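Local coordinates for protein D-galactonate dehydratase family member Dd703_0947 (PDB 4IHC) that dehydrates D-mannonate and D-gluconate, both with low activity, to 2-dehydro-3-deoxy-D-gluconate, using one magnesium ion per subunit, at residues E77-F82 / Q96-S101; E272-P277 / T292-G297. All blocks are in the same frame, centred on the assembly; numbering follows the deposited sequence.

Interaction 1 (E77-F82 / Q96-S101); sequences EYMAPF and QSAAVS
Phe82, near the end of helix 68-83, and Ala98, near the end of helix 91-99, bring the two backbones closest, with 7.4 Å between their CA atoms, and no hydrogen bond joins the segments. The Phe82 ring bridges the two backbones. With CG anti to the backbone N (chi1 -173°), the ring reaches across so that its far end meets Ser97, Ala98 and Ser101. Phe82 CE2 lies 3.5 Å from Ala98 CB and equally close to Ala98 CA. Phe82 CZ meets Ser97 OG, which approaches the ring edge near its plane at 3.5 Å; that hydroxyl hydrogen-bonds within its own helix, to the carbonyls of Asp93 and Ile94. Ser101 CB lies 3.8 Å from Phe82 CE1. Ser101 OG turns back to Ala98 O (2.8 Å) within its own segment. Beside the ring, the Met79 chain bends at chi2 and chi3 and brings Met79 CE to within 3.9 Å of Ala98 CB. The contact is thus largely apolar packing between two helices of the N-terminal domain, away from the active site. Helix 108-129 packs against both partners, through Ala113 and Val117 on Met79 and Leu114 on Ala98, while Met429 of a neighbouring subunit packs on Phe82 and Arg67 of that subunit hydrogen-bonds Ser101 OG.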
# COMPACT_ATOMS: atom_id res chain seq x y z
N GLU A 77 -22.20 -10.20 -41.20
CA GLU A 77 -23.34 -9.36 -40.94
C GLU A 77 -22.94 -7.98 -40.40
O GLU A 77 -23.69 -7.02 -40.54
CB GLU A 77 -24.29 -10.03 -39.94
CG GLU A 77 -24.37 -11.54 -40.11
CD GLU A 77 -25.33 -11.99 -41.21
OE1 GLU A 77 -26.53 -12.08 -40.91
OE2 GLU A 77 -24.87 -12.29 -42.34
N TYR A 78 -21.75 -7.88 -39.80
CA TYR A 78 -21.38 -6.62 -39.16
C TYR A 78 -20.13 -5.96 -39.73
O TYR A 78 -20.19 -4.81 -40.16
CB TYR A 78 -21.36 -6.77 -37.62
CG TYR A 78 -22.72 -7.22 -37.14
CD1 TYR A 78 -23.81 -6.32 -37.14
CD2 TYR A 78 -22.95 -8.54 -36.78
CE1 TYR A 78 -25.06 -6.73 -36.77
CE2 TYR A 78 -24.22 -8.96 -36.39
CZ TYR A 78 -25.27 -8.05 -36.39
OH TYR A 78 -26.53 -8.44 -35.99
N MET A 79 -19.00 -6.67 -39.74
CA MET A 79 -17.77 -6.05 -40.24
C MET A 79 -17.91 -5.61 -41.70
O MET A 79 -17.51 -4.51 -42.04
CB MET A 79 -16.53 -6.95 -40.08
CG MET A 79 -16.12 -7.24 -38.64
SD MET A 79 -15.33 -5.90 -37.70
CE MET A 79 -15.24 -4.63 -38.94
N ALA A 80 -18.48 -6.47 -42.54
CA ALA A 80 -18.64 -6.14 -43.97
C ALA A 80 -19.30 -4.77 -44.26
O ALA A 80 -18.68 -3.91 -44.88
CB ALA A 80 -19.35 -7.26 -44.74
N PRO A 81 -20.56 -4.58 -43.84
CA PRO A 81 -21.22 -3.28 -44.03
C PRO A 81 -20.52 -2.13 -43.31
O PRO A 81 -20.56 -1.03 -43.81
CB PRO A 81 -22.62 -3.47 -43.40
CG PRO A 81 -22.74 -4.91 -43.06
CD PRO A 81 -21.38 -5.54 -43.07
N PHE A 82 -19.89 -2.38 -42.15
CA PHE A 82 -19.13 -1.32 -41.47
C PHE A 82 -17.98 -0.76 -42.32
O PHE A 82 -17.76 0.48 -42.35
CB PHE A 82 -18.57 -1.82 -40.14
CG PHE A 82 -17.92 -0.74 -39.32
CD1 PHE A 82 -18.69 0.21 -38.68
CD2 PHE A 82 -16.55 -0.66 -39.22
CE1 PHE A 82 -18.12 1.20 -37.92
CE2 PHE A 82 -15.95 0.33 -38.47
CZ PHE A 82 -16.74 1.27 -37.81
N GLN A 96 -10.23 1.38 -34.00
CA GLN A 96 -10.89 2.05 -32.86
C GLN A 96 -12.40 2.15 -33.10
O GLN A 96 -13.21 1.94 -32.20
CB GLN A 96 -10.35 3.47 -32.64
CG GLN A 96 -8.86 3.57 -32.29
CD GLN A 96 -8.61 3.14 -30.86
OE1 GLN A 96 -9.39 3.46 -29.97
NE2 GLN A 96 -7.54 2.38 -30.64
N SER A 97 -12.79 2.51 -34.32
CA SER A 97 -14.21 2.72 -34.59
C SER A 97 -14.96 1.39 -34.73
O SER A 97 -16.11 1.29 -34.32
CB SER A 97 -14.37 3.54 -35.86
OG SER A 97 -13.77 2.81 -36.91
N ALA A 98 -14.34 0.39 -35.34
CA ALA A 98 -14.96 -0.93 -35.41
C ALA A 98 -15.09 -1.60 -34.03
O ALA A 98 -16.07 -2.31 -33.78
CB ALA A 98 -14.21 -1.85 -36.38
N ALA A 99 -14.09 -1.40 -33.16
CA ALA A 99 -14.07 -2.07 -31.86
C ALA A 99 -15.26 -1.65 -31.00
O ALA A 99 -15.77 -2.44 -30.22
CB ALA A 99 -12.77 -1.80 -31.13
N VAL A 100 -15.70 -0.40 -31.16
CA VAL A 100 -16.80 0.09 -30.36
C VAL A 100 -18.10 0.21 -31.15
O VAL A 100 -19.10 0.72 -30.60
CB VAL A 100 -16.49 1.51 -29.80
CG1 VAL A 100 -15.22 1.55 -28.95
CG2 VAL A 100 -16.44 2.53 -30.92
N SER A 101 -18.09 -0.22 -32.42
CA SER A 101 -19.28 -0.14 -33.26
C SER A 101 -20.50 -0.84 -32.68
O SER A 101 -21.62 -0.40 -32.95
CB SER A 101 -19.03 -0.66 -34.68
OG SER A 101 -18.67 -2.01 -34.67

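Interaction 2 (E272-P277 / T292-G297); sequences EDPVAP and TPISMG. With MG (magnesium ion), chain I.
Parallel strands 270-272 and 294-296 of the enolase-superfamily barrel pair here at their C-terminal ends, where the magnesium site lies. Glu272 and Ser295 form the bridge, and Asp273 N donates to Ser295 O (2.9 Å, N-H...O angle 157°). On the same face of the sheet, Ser295 OG rests 3.3 Å from Glu272 CB, buried without a polar partner in the model. The Glu272 chain runs extended, CG anti to the backbone N (chi1 168°), and delivers OE2 to the magnesium ion at 1.9 Å; Asp246 and Glu298 complete the protein ligands. After the bridge the chain turns, and Asp273 OD1 receives a long, weak bond from Gly297 N, which also donates to a water. Beyond Asp273, Pro274 CD packs 3.7 Å from Met296 SD and Pro274 CG meets Ile294 CG2, while the bent Met296 chain sets Met296 CE against Val275 CG2 (4.0 Å). Asp273 OD2 accepts a bond from a metal-bound water (2.6 Å), making Asp273 a second-shell residue that helps orient this water. Arg319 also donates to Glu272 OE2, so metal and guanidinium grip the same carboxylate oxygen.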
# COMPACT_ATOMS: atom_id res chain seq x y z
N GLU A 272 3.45 -22.12 -17.24
CA GLU A 272 2.40 -21.42 -17.95
C GLU A 272 1.03 -21.59 -17.30
O GLU A 272 0.68 -22.68 -16.85
CB GLU A 272 2.35 -21.91 -19.40
CG GLU A 272 1.12 -21.47 -20.16
CD GLU A 272 1.16 -21.91 -21.60
OE1 GLU A 272 2.26 -22.21 -22.10
OE2 GLU A 272 0.08 -21.94 -22.24
N ASP A 273 0.25 -20.51 -17.28
CA ASP A 273 -1.13 -20.54 -16.76
C ASP A 273 -1.29 -21.24 -15.38
O ASP A 273 -2.09 -22.15 -15.24
CB ASP A 273 -2.10 -21.12 -17.81
CG ASP A 273 -2.37 -20.14 -18.99
OD1 ASP A 273 -1.77 -19.03 -19.03
OD2 ASP A 273 -3.17 -20.47 -19.90
N PRO A 274 -0.57 -20.77 -14.35
CA PRO A 274 -0.79 -21.33 -13.02
C PRO A 274 -2.19 -21.02 -12.48
O PRO A 274 -2.69 -21.75 -11.63
CB PRO A 274 0.27 -20.63 -12.15
CG PRO A 274 0.59 -19.38 -12.89
CD PRO A 274 0.46 -19.73 -14.35
N VAL A 275 -2.82 -19.97 -12.98
CA VAL A 275 -4.18 -19.63 -12.55
C VAL A 275 -5.05 -19.24 -13.72
O VAL A 275 -4.56 -18.86 -14.80
CB VAL A 275 -4.19 -18.48 -11.51
CG1 VAL A 275 -3.31 -18.82 -10.31
CG2 VAL A 275 -3.76 -17.17 -12.16
N ALA A 276 -6.35 -19.33 -13.51
CA ALA A 276 -7.33 -18.94 -14.49
C ALA A 276 -7.36 -17.41 -14.53
O ALA A 276 -7.01 -16.76 -13.56
CB ALA A 276 -8.70 -19.46 -14.07
N PRO A 277 -7.87 -16.84 -15.60
CA PRO A 277 -7.98 -15.40 -15.71
C PRO A 277 -8.82 -14.87 -14.54
O PRO A 277 -8.50 -13.86 -13.94
CB PRO A 277 -8.71 -15.24 -17.04
CG PRO A 277 -8.22 -16.41 -17.85
CD PRO A 277 -8.29 -17.52 -16.84
N THR A 292 10.22 -19.09 -10.09
CA THR A 292 9.99 -19.77 -11.36
C THR A 292 9.37 -18.80 -12.34
O THR A 292 8.42 -18.13 -12.01
CB THR A 292 9.11 -21.00 -11.16
OG1 THR A 292 9.85 -22.00 -10.42
CG2 THR A 292 8.70 -21.58 -12.49
N PRO A 293 9.94 -18.66 -13.54
CA PRO A 293 9.32 -17.68 -14.44
C PRO A 293 7.89 -18.11 -14.79
O PRO A 293 7.61 -19.31 -14.95
CB PRO A 293 10.21 -17.72 -15.69
CG PRO A 293 11.49 -18.43 -15.25
CD PRO A 293 11.04 -19.39 -14.18
N ILE A 294 7.01 -17.14 -14.92
CA ILE A 294 5.60 -17.39 -15.15
C ILE A 294 5.17 -16.80 -16.47
O ILE A 294 5.60 -15.72 -16.84
CB ILE A 294 4.77 -16.74 -14.03
CG1 ILE A 294 5.21 -17.27 -12.66
CG2 ILE A 294 3.28 -16.94 -14.25
CD1 ILE A 294 5.05 -18.78 -12.50
N SER A 295 4.29 -17.50 -17.17
CA SER A 295 3.65 -16.90 -18.33
C SER A 295 2.16 -17.04 -18.18
O SER A 295 1.66 -17.99 -17.59
CB SER A 295 4.12 -17.58 -19.61
OG SER A 295 3.70 -18.93 -19.62
N MET A 296 1.43 -16.07 -18.72
CA MET A 296 -0.01 -16.05 -18.63
C MET A 296 -0.52 -15.42 -19.91
O MET A 296 0.17 -14.62 -20.55
CB MET A 296 -0.46 -15.16 -17.45
CG MET A 296 -0.26 -15.76 -16.06
SD MET A 296 -1.61 -16.88 -15.58
CE MET A 296 -3.06 -15.86 -15.86
N GLY A 297 -1.74 -15.77 -20.28
CA GLY A 297 -2.45 -14.90 -21.18
C GLY A 297 -3.11 -15.47 -22.41
O GLY A 297 -3.80 -14.72 -23.12
MG MG I . -1.31 -23.14 -22.73
O HOH W 1 -4.30 -17.56 -19.89
O HOH W 2 -2.35 -22.63 -21.08
O HOH W 3 -2.68 -24.25 -23.32

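Overall arrangement
From the N terminus, interaction 1 comes first: helix 68-83 runs into a connection that returns as helix 91-99, and the contact closes this short hairpin of helices with 13 residues between its segments. Interaction 2 opens far downstream, after the barrel has begun, and closes a similar excursion of 14 residues in which strand 270-272 leads through helix 283-289 to strand 294-296, a beta-alpha-beta crossover. The two are in series, neither nested nor crossing, and do not touch: their centres lie 32 Å apart. Interaction 1 ties helices of the N-terminal domain, interaction 2 neighbouring barrel strands at the metal site, and both reach the same second subunit.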